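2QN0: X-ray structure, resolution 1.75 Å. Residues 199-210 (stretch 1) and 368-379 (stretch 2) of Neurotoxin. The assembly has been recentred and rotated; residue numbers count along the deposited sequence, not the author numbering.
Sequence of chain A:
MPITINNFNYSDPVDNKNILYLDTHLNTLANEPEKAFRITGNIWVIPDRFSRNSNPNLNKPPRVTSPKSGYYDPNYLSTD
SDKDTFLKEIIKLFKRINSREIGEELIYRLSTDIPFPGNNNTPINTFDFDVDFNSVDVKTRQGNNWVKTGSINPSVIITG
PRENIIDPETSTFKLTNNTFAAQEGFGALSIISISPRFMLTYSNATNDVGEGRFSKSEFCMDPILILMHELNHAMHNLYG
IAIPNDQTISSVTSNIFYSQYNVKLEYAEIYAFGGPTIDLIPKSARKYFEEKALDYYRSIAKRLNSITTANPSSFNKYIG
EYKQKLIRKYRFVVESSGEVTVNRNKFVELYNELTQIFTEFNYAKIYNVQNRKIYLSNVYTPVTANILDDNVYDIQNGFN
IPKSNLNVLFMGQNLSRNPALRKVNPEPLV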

ATOM      1  N   MET A 199      -1.395 -11.889  10.652  1.00 17.07           N
ATOM      2  CA  MET A 199      -0.410 -12.503   9.770  1.00 17.50           C
ATOM      3  C   MET A 199      -0.751 -13.823   9.096  1.00 18.25           C
ATOM      4  O   MET A 199      -1.236 -14.763   9.722  1.00 16.91           O
ATOM      5  CB  MET A 199       0.901 -12.681  10.536  1.00 17.78           C
ATOM      6  CG  MET A 199       1.441 -11.399  11.143  1.00 18.92           C
ATOM      7  SD  MET A 199       2.716 -11.739  12.365  1.00 20.83           S
ATOM      8  CE  MET A 199       1.708 -11.878  13.860  1.00 19.07           C
ATOM      9  N   LEU A 200      -0.454 -13.877   7.803  1.00 17.61           N
ATOM     10  CA  LEU A 200      -0.666 -15.063   6.991  1.00 18.72           C
ATOM     11  C   LEU A 200       0.416 -16.070   7.387  1.00 18.19           C
ATOM     12  O   LEU A 200       1.544 -15.680   7.702  1.00 17.33           O
ATOM     13  CB  LEU A 200      -0.544 -14.661   5.513  1.00 21.51           C
ATOM     14  CG  LEU A 200      -0.503 -15.661   4.356  1.00 23.93           C
ATOM     15  CD1 LEU A 200      -0.931 -14.946   3.071  1.00 21.81           C
ATOM     16  CD2 LEU A 200       0.899 -16.236   4.209  1.00 22.89           C
ATOM     17  N   THR A 201       0.071 -17.357   7.399  1.00 16.00           N
ATOM     18  CA  THR A 201       1.033 -18.400   7.754  1.00 15.63           C
ATOM     19  C   THR A 201       1.280 -19.329   6.568  1.00 16.24           C
ATOM     20  O   THR A 201       0.393 -19.534   5.737  1.00 15.28           O
ATOM     21  CB  THR A 201       0.549 -19.223   8.966  1.00 16.51           C
ATOM     22  OG1 THR A 201      -0.754 -19.752   8.699  1.00 17.31           O
ATOM     23  CG2 THR A 201       0.488 -18.340  10.214  1.00 16.85           C
ATOM     24  N   TYR A 202       2.479 -19.898   6.505  1.00 16.22           N
ATOM     25  CA  TYR A 202       2.871 -20.760   5.390  1.00 17.03           C
ATOM     26  C   TYR A 202       3.997 -21.711   5.792  1.00 18.22           C
ATOM     27  O   TYR A 202       4.607 -21.547   6.850  1.00 18.03           O
ATOM     28  CB  TYR A 202       3.368 -19.870   4.249  1.00 16.53           C
ATOM     29  CG  TYR A 202       4.459 -18.934   4.730  1.00 15.05           C
ATOM     30  CD1 TYR A 202       5.795 -19.341   4.759  1.00 15.21           C
ATOM     31  CD2 TYR A 202       4.138 -17.697   5.292  1.00 15.55           C
ATOM     32  CE1 TYR A 202       6.779 -18.551   5.348  1.00 14.16           C
ATOM     33  CE2 TYR A 202       5.117 -16.899   5.887  1.00 15.89           C
ATOM     34  CZ  TYR A 202       6.431 -17.336   5.916  1.00 16.25           C
ATOM     35  OH  TYR A 202       7.392 -16.582   6.554  1.00 18.41           O
ATOM     36  N   SER A 203       4.271 -22.697   4.937  1.00 17.03           N
ATOM     37  CA  SER A 203       5.352 -23.652   5.169  1.00 17.10           C
ATOM     38  C   SER A 203       6.284 -23.683   3.953  1.00 17.77           C
ATOM     39  O   SER A 203       7.436 -24.109   4.053  1.00 16.81           O
ATOM     40  CB  SER A 203       4.801 -25.057   5.448  1.00 18.03           C
ATOM     41  OG  SER A 203       4.023 -25.546   4.371  1.00 20.93           O
ATOM     42  N   ASN A 204       5.780 -23.233   2.805  1.00 17.26           N
ATOM     43  CA  ASN A 204       6.575 -23.184   1.575  1.00 17.71           C
ATOM     44  C   ASN A 204       7.274 -21.831   1.630  1.00 18.07           C
ATOM     45  O   ASN A 204       6.764 -20.838   1.110  1.00 16.83           O
ATOM     46  CB  ASN A 204       5.656 -23.270   0.349  1.00 17.27           C
ATOM     47  CG  ASN A 204       6.415 -23.196  -0.962  1.00 18.93           C
ATOM     48  OD1 ASN A 204       7.637 -23.342  -1.001  1.00 18.62           O
ATOM     49  ND2 ASN A 204       5.686 -22.977  -2.050  1.00 18.15           N
ATOM     50  N   ALA A 205       8.442 -21.814   2.270  1.00 17.51           N
ATOM     51  CA  ALA A 205       9.211 -20.592   2.492  1.00 19.84           C
ATOM     52  C   ALA A 205      10.479 -20.410   1.667  1.00 19.51           C
ATOM     53  O   ALA A 205      11.009 -21.357   1.091  1.00 20.41           O
ATOM     54  CB  ALA A 205       9.552 -20.489   3.977  1.00 19.47           C
ATOM     55  N   THR A 206      10.978 -19.177   1.643  1.00 20.05           N
ATOM     56  CA  THR A 206      12.177 -18.848   0.880  1.00 20.91           C
ATOM     57  C   THR A 206      13.469 -19.369   1.489  1.00 21.59           C
ATOM     58  O   THR A 206      14.374 -19.780   0.767  1.00 22.58           O
ATOM     59  CB  THR A 206      12.333 -17.323   0.697  1.00 21.96           C
ATOM     60  OG1 THR A 206      12.423 -16.694   1.981  1.00 22.72           O
ATOM     61  CG2 THR A 206      11.153 -16.755  -0.064  1.00 25.29           C
ATOM     62  N   ASN A 207      13.555 -19.347   2.815  1.00 19.10           N
ATOM     63  CA  ASN A 207      14.758 -19.797   3.502  1.00 19.22           C
ATOM     64  C   ASN A 207      14.685 -21.227   4.020  1.00 19.22           C
ATOM     65  O   ASN A 207      13.797 -21.580   4.792  1.00 18.30           O
ATOM     66  CB  ASN A 207      15.075 -18.856   4.668  1.00 20.14           C
ATOM     67  CG  ASN A 207      15.474 -17.469   4.203  1.00 23.14           C
ATOM     68  OD1 ASN A 207      16.577 -17.266   3.703  1.00 29.62           O
ATOM     69  ND2 ASN A 207      14.572 -16.511   4.357  1.00 22.45           N
ATOM     70  N   ASP A 208      15.639 -22.043   3.586  1.00 19.40           N
ATOM     71  CA  ASP A 208      15.727 -23.432   4.016  1.00 21.01           C
ATOM     72  C   ASP A 208      16.196 -23.396   5.471  1.00 21.43           C
ATOM     73  O   ASP A 208      17.152 -22.691   5.792  1.00 22.40           O
ATOM     74  CB  ASP A 208      16.764 -24.161   3.155  1.00 23.90           C
ATOM     75  CG  ASP A 208      16.824 -25.656   3.431  1.00 28.81           C
ATOM     76  OD1 ASP A 208      16.412 -26.094   4.524  1.00 25.66           O
ATOM     77  OD2 ASP A 208      17.303 -26.395   2.546  1.00 30.73           O
ATOM     78  N   VAL A 209      15.517 -24.125   6.355  1.00 20.69           N
ATOM     79  CA  VAL A 209      15.927 -24.167   7.756  1.00 19.40           C
ATOM     80  C   VAL A 209      16.276 -25.593   8.186  1.00 20.13           C
ATOM     81  O   VAL A 209      16.237 -25.924   9.372  1.00 20.84           O
ATOM     82  CB  VAL A 209      14.848 -23.577   8.712  1.00 19.89           C
ATOM     83  CG1 VAL A 209      14.718 -22.074   8.481  1.00 20.23           C
ATOM     84  CG2 VAL A 209      13.509 -24.271   8.504  1.00 20.43           C
ATOM     85  N   GLY A 210      16.610 -26.423   7.199  1.00 20.46           N
ATOM     86  CA  GLY A 210      17.013 -27.800   7.449  1.00 21.50           C
ATOM     87  C   GLY A 210      15.950 -28.859   7.672  1.00 19.74           C
ATOM     88  O   GLY A 210      16.281 -29.990   8.037  1.00 19.75           O
ATOM     89  N   ASN A 368      16.226  -9.655   5.983  1.00 20.15           N
ATOM     90  CA  ASN A 368      16.607 -10.938   6.564  1.00 22.61           C
ATOM     91  C   ASN A 368      15.508 -11.592   7.402  1.00 22.71           C
ATOM     92  O   ASN A 368      15.714 -11.911   8.573  1.00 22.18           O
ATOM     93  CB  ASN A 368      17.869 -10.767   7.415  1.00 26.89           C
ATOM     94  CG  ASN A 368      18.477 -12.093   7.824  1.00 32.40           C
ATOM     95  OD1 ASN A 368      18.734 -12.958   6.983  1.00 33.23           O
ATOM     96  ND2 ASN A 368      18.719 -12.261   9.120  1.00 34.48           N
ATOM     97  N   VAL A 369      14.341 -11.788   6.798  1.00 19.90           N
ATOM     98  CA  VAL A 369      13.229 -12.430   7.484  1.00 17.60           C
ATOM     99  C   VAL A 369      12.731 -13.599   6.650  1.00 17.88           C
ATOM    100  O   VAL A 369      12.929 -13.637   5.433  1.00 16.75           O
ATOM    101  CB  VAL A 369      12.039 -11.461   7.711  1.00 19.81           C
ATOM    102  CG1 VAL A 369      12.467 -10.311   8.618  1.00 19.72           C
ATOM    103  CG2 VAL A 369      11.520 -10.935   6.375  1.00 18.93           C
ATOM    104  N   GLN A 370      12.102 -14.561   7.312  1.00 15.87           N
ATOM    105  CA  GLN A 370      11.540 -15.713   6.624  1.00 16.85           C
ATOM    106  C   GLN A 370      10.302 -15.184   5.916  1.00 16.49           C
ATOM    107  O   GLN A 370       9.661 -14.251   6.399  1.00 16.62           O
ATOM    108  CB  GLN A 370      11.135 -16.788   7.638  1.00 16.35           C
ATOM    109  CG  GLN A 370      10.554 -18.060   7.026  1.00 15.89           C
ATOM    110  CD  GLN A 370      11.549 -18.779   6.131  1.00 17.98           C
ATOM    111  OE1 GLN A 370      11.938 -18.266   5.081  1.00 17.62           O
ATOM    112  NE2 GLN A 370      11.971 -19.975   6.548  1.00 17.21           N
ATOM    113  N   ASN A 371       9.961 -15.766   4.771  1.00 15.81           N
ATOM    114  CA  ASN A 371       8.781 -15.321   4.049  1.00 14.58           C
ATOM    115  C   ASN A 371       8.308 -16.391   3.076  1.00 15.23           C
ATOM    116  O   ASN A 371       9.040 -17.331   2.770  1.00 14.69           O
ATOM    117  CB  ASN A 371       9.076 -14.019   3.288  1.00 14.85           C
ATOM    118  CG  ASN A 371       7.814 -13.356   2.757  1.00 13.36           C
ATOM    119  OD1 ASN A 371       6.810 -13.265   3.463  1.00 13.79           O
ATOM    120  ND2 ASN A 371       7.865 -12.873   1.517  1.00 13.23           N
ATOM    121  N   ARG A 372       7.077 -16.244   2.600  1.00 15.97           N
ATOM    122  CA  ARG A 372       6.519 -17.194   1.650  1.00 15.74           C
ATOM    123  C   ARG A 372       7.409 -17.205   0.414  1.00 16.96           C
ATOM    124  O   ARG A 372       7.945 -16.173   0.018  1.00 16.22           O
ATOM    125  CB  ARG A 372       5.089 -16.787   1.282  1.00 15.40           C
ATOM    126  CG  ARG A 372       4.940 -15.341   0.820  1.00 13.89           C
ATOM    127  CD  ARG A 372       3.472 -14.976   0.626  1.00 13.76           C
ATOM    128  NE  ARG A 372       3.288 -13.556   0.324  1.00 13.44           N
ATOM    129  CZ  ARG A 372       2.103 -12.966   0.195  1.00 13.53           C
ATOM    130  NH1 ARG A 372       0.989 -13.673   0.338  1.00 13.81           N
ATOM    131  NH2 ARG A 372       2.029 -11.665  -0.072  1.00 13.84           N
ATOM    132  N   LYS A 373       7.582 -18.378  -0.185  1.00 17.40           N
ATOM    133  CA  LYS A 373       8.419 -18.508  -1.369  1.00 17.28           C
ATOM    134  C   LYS A 373       7.740 -17.929  -2.608  1.00 16.00           C
ATOM    135  O   LYS A 373       8.404 -17.387  -3.494  1.00 16.89           O
ATOM    136  CB  LYS A 373       8.759 -19.977  -1.606  1.00 19.68           C
ATOM    137  CG  LYS A 373       9.746 -20.207  -2.738  1.00 22.24           C
ATOM    138  CD  LYS A 373      10.105 -21.677  -2.841  1.00 26.72           C
ATOM    139  CE  LYS A 373      11.102 -21.927  -3.958  1.00 28.99           C
ATOM    140  NZ  LYS A 373      11.439 -23.375  -4.059  1.00 32.78           N
ATOM    141  N   ILE A 374       6.420 -18.062  -2.667  1.00 15.89           N
ATOM    142  CA  ILE A 374       5.636 -17.545  -3.786  1.00 16.11           C
ATOM    143  C   ILE A 374       4.388 -16.858  -3.256  1.00 16.28           C
ATOM    144  O   ILE A 374       3.940 -17.139  -2.143  1.00 16.15           O
ATOM    145  CB  ILE A 374       5.194 -18.671  -4.759  1.00 16.30           C
ATOM    146  CG1 ILE A 374       4.562 -19.822  -3.978  1.00 16.22           C
ATOM    147  CG2 ILE A 374       6.385 -19.143  -5.586  1.00 16.18           C
ATOM    148  CD1 ILE A 374       3.935 -20.891  -4.865  1.00 19.92           C
ATOM    149  N   TYR A 375       3.825 -15.960  -4.055  1.00 14.65           N
ATOM    150  CA  TYR A 375       2.625 -15.237  -3.653  1.00 15.02           C
ATOM    151  C   TYR A 375       1.475 -16.207  -3.372  1.00 15.82           C
ATOM    152  O   TYR A 375       0.675 -15.988  -2.463  1.00 16.74           O
ATOM    153  CB  TYR A 375       2.214 -14.252  -4.751  1.00 15.15           C
ATOM    154  CG  TYR A 375       0.966 -13.467  -4.425  1.00 15.08           C
ATOM    155  CD1 TYR A 375       0.972 -12.487  -3.432  1.00 15.25           C
ATOM    156  CD2 TYR A 375      -0.230 -13.713  -5.102  1.00 15.06           C
ATOM    157  CE1 TYR A 375      -0.187 -11.768  -3.121  1.00 15.88           C
ATOM    158  CE2 TYR A 375      -1.389 -12.999  -4.800  1.00 17.75           C
ATOM    159  CZ  TYR A 375      -1.360 -12.028  -3.808  1.00 16.96           C
ATOM    160  OH  TYR A 375      -2.502 -11.320  -3.507  1.00 17.88           O
ATOM    161  N   LEU A 376       1.395 -17.283  -4.149  1.00 15.29           N
ATOM    162  CA  LEU A 376       0.329 -18.264  -3.967  1.00 16.89           C
ATOM    163  C   LEU A 376       0.699 -19.445  -3.069  1.00 17.15           C
ATOM    164  O   LEU A 376       0.160 -20.542  -3.231  1.00 19.30           O
ATOM    165  CB  LEU A 376      -0.152 -18.782  -5.329  1.00 15.51           C
ATOM    166  CG  LEU A 376      -0.784 -17.728  -6.244  1.00 14.50           C
ATOM    167  CD1 LEU A 376      -1.218 -18.386  -7.554  1.00 16.48           C
ATOM    168  CD2 LEU A 376      -1.973 -17.076  -5.544  1.00 15.43           C
ATOM    169  N   SER A 377       1.621 -19.231  -2.135  1.00 18.76           N
ATOM    170  CA  SER A 377       2.006 -20.295  -1.207  1.00 19.54           C
ATOM    171  C   SER A 377       0.748 -20.721  -0.467  1.00 19.98           C
ATOM    172  O   SER A 377      -0.110 -19.888  -0.171  1.00 21.64           O
ATOM    173  CB  SER A 377       3.025 -19.790  -0.173  1.00 20.52           C
ATOM    174  OG  SER A 377       4.349 -19.755  -0.686  1.00 23.81           O
ATOM    175  N   ASN A 378       0.622 -22.011  -0.176  1.00 17.75           N
ATOM    176  CA  ASN A 378      -0.546 -22.472   0.563  1.00 18.38           C
ATOM    177  C   ASN A 378      -0.483 -21.794   1.925  1.00 17.31           C
ATOM    178  O   ASN A 378       0.603 -21.532   2.438  1.00 17.57           O
ATOM    179  CB  ASN A 378      -0.516 -23.987   0.736  1.00 19.58           C
ATOM    180  CG  ASN A 378      -0.554 -24.720  -0.582  1.00 24.38           C
ATOM    181  OD1 ASN A 378      -1.125 -24.233  -1.557  1.00 26.34           O
ATOM    182  ND2 ASN A 378       0.040 -25.906  -0.617  1.00 24.49           N
ATOM    183  N   VAL A 379      -1.638 -21.501   2.506  1.00 18.23           N
ATOM    184  CA  VAL A 379      -1.659 -20.845   3.804  1.00 17.72           C
ATOM    185  C   VAL A 379      -2.383 -21.679   4.848  1.00 19.77           C
ATOM    186  O   VAL A 379      -3.141 -22.592   4.523  1.00 18.68           O
ATOM    187  CB  VAL A 379      -2.309 -19.447   3.718  1.00 18.18           C
ATOM    188  CG1 VAL A 379      -1.507 -18.569   2.760  1.00 16.71           C
ATOM    189  CG2 VAL A 379      -3.751 -19.562   3.250  1.00 18.83           C
TER
HETATM  190  O   HOH W   1       2.870 -22.948   2.420  1.00 18.31           O
HETATM  191  O   HOH W   2       2.626 -25.507   1.291  1.00 30.75           O
HETATM  192  O   HOH W   3       2.673 -23.689  -1.457  1.00 19.09           O
HETATM  193  O   HOH W   4       8.860 -24.977  -3.572  1.00 46.57           O
HETATM  194  O   HOH W   5      15.042 -13.957   3.799  1.00 21.96           O

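The backbones of the two stretches meet at a single beta bridge between Ala 205 and Arg 372, fastened by two short hydrogen bonds: Lys 373 N to Asn 204 O and Thr 206 N to Asn 371 O, each 2.9 Å.

Beside this bridge, Gln 370 pairs through its side chain. Its chi1 is t, but chi2 is p and chi3 is -66°, so the chain folds round and brings its amide against Asn 207. There Asn 207 N donates to Gln 370 OE1 and Gln 370 NE2 donates to Asn 207 O, both at 3.0 Å. A primary amide suits this place because it offers an acceptor and a donor side by side, matching the N and O of one residue. Gln 370 OE1 also accepts from Asn 207 ND2 at 3.2 Å; the m rotamer of Asn 207 places that amide within reach. The small methyl of Ala 205 lets the amide lie close, with CB 3.4 Å from Gln 370 CD.

Tyr 202 starts sideways, yet its p rotamer carries the buried ring along stretch 2. Arg 372, also p at chi1, lays CB over the face of the Tyr 202 ring, 4.3 Å from its centroid, in a CH-pi contact. Beyond chi1 its chain is fully extended, and the guanidinium finds hydrogen-bonding partners elsewhere in the structure. Leu 200, with chi1 t, points toward stretch 2 and packs CG 3.5 Å from Val 379 CG1, an apolar contact suited to two branched aliphatic side chains.

Toward solvent, Asn 204 and Lys 373 are linked through water 4, which donates to Asn 204 OD1 at 3.3 Å and accepts from Lys 373 NZ at 3.1 Å. The all-t lysine keeps its methylenes near OD1 while its charged end leads away.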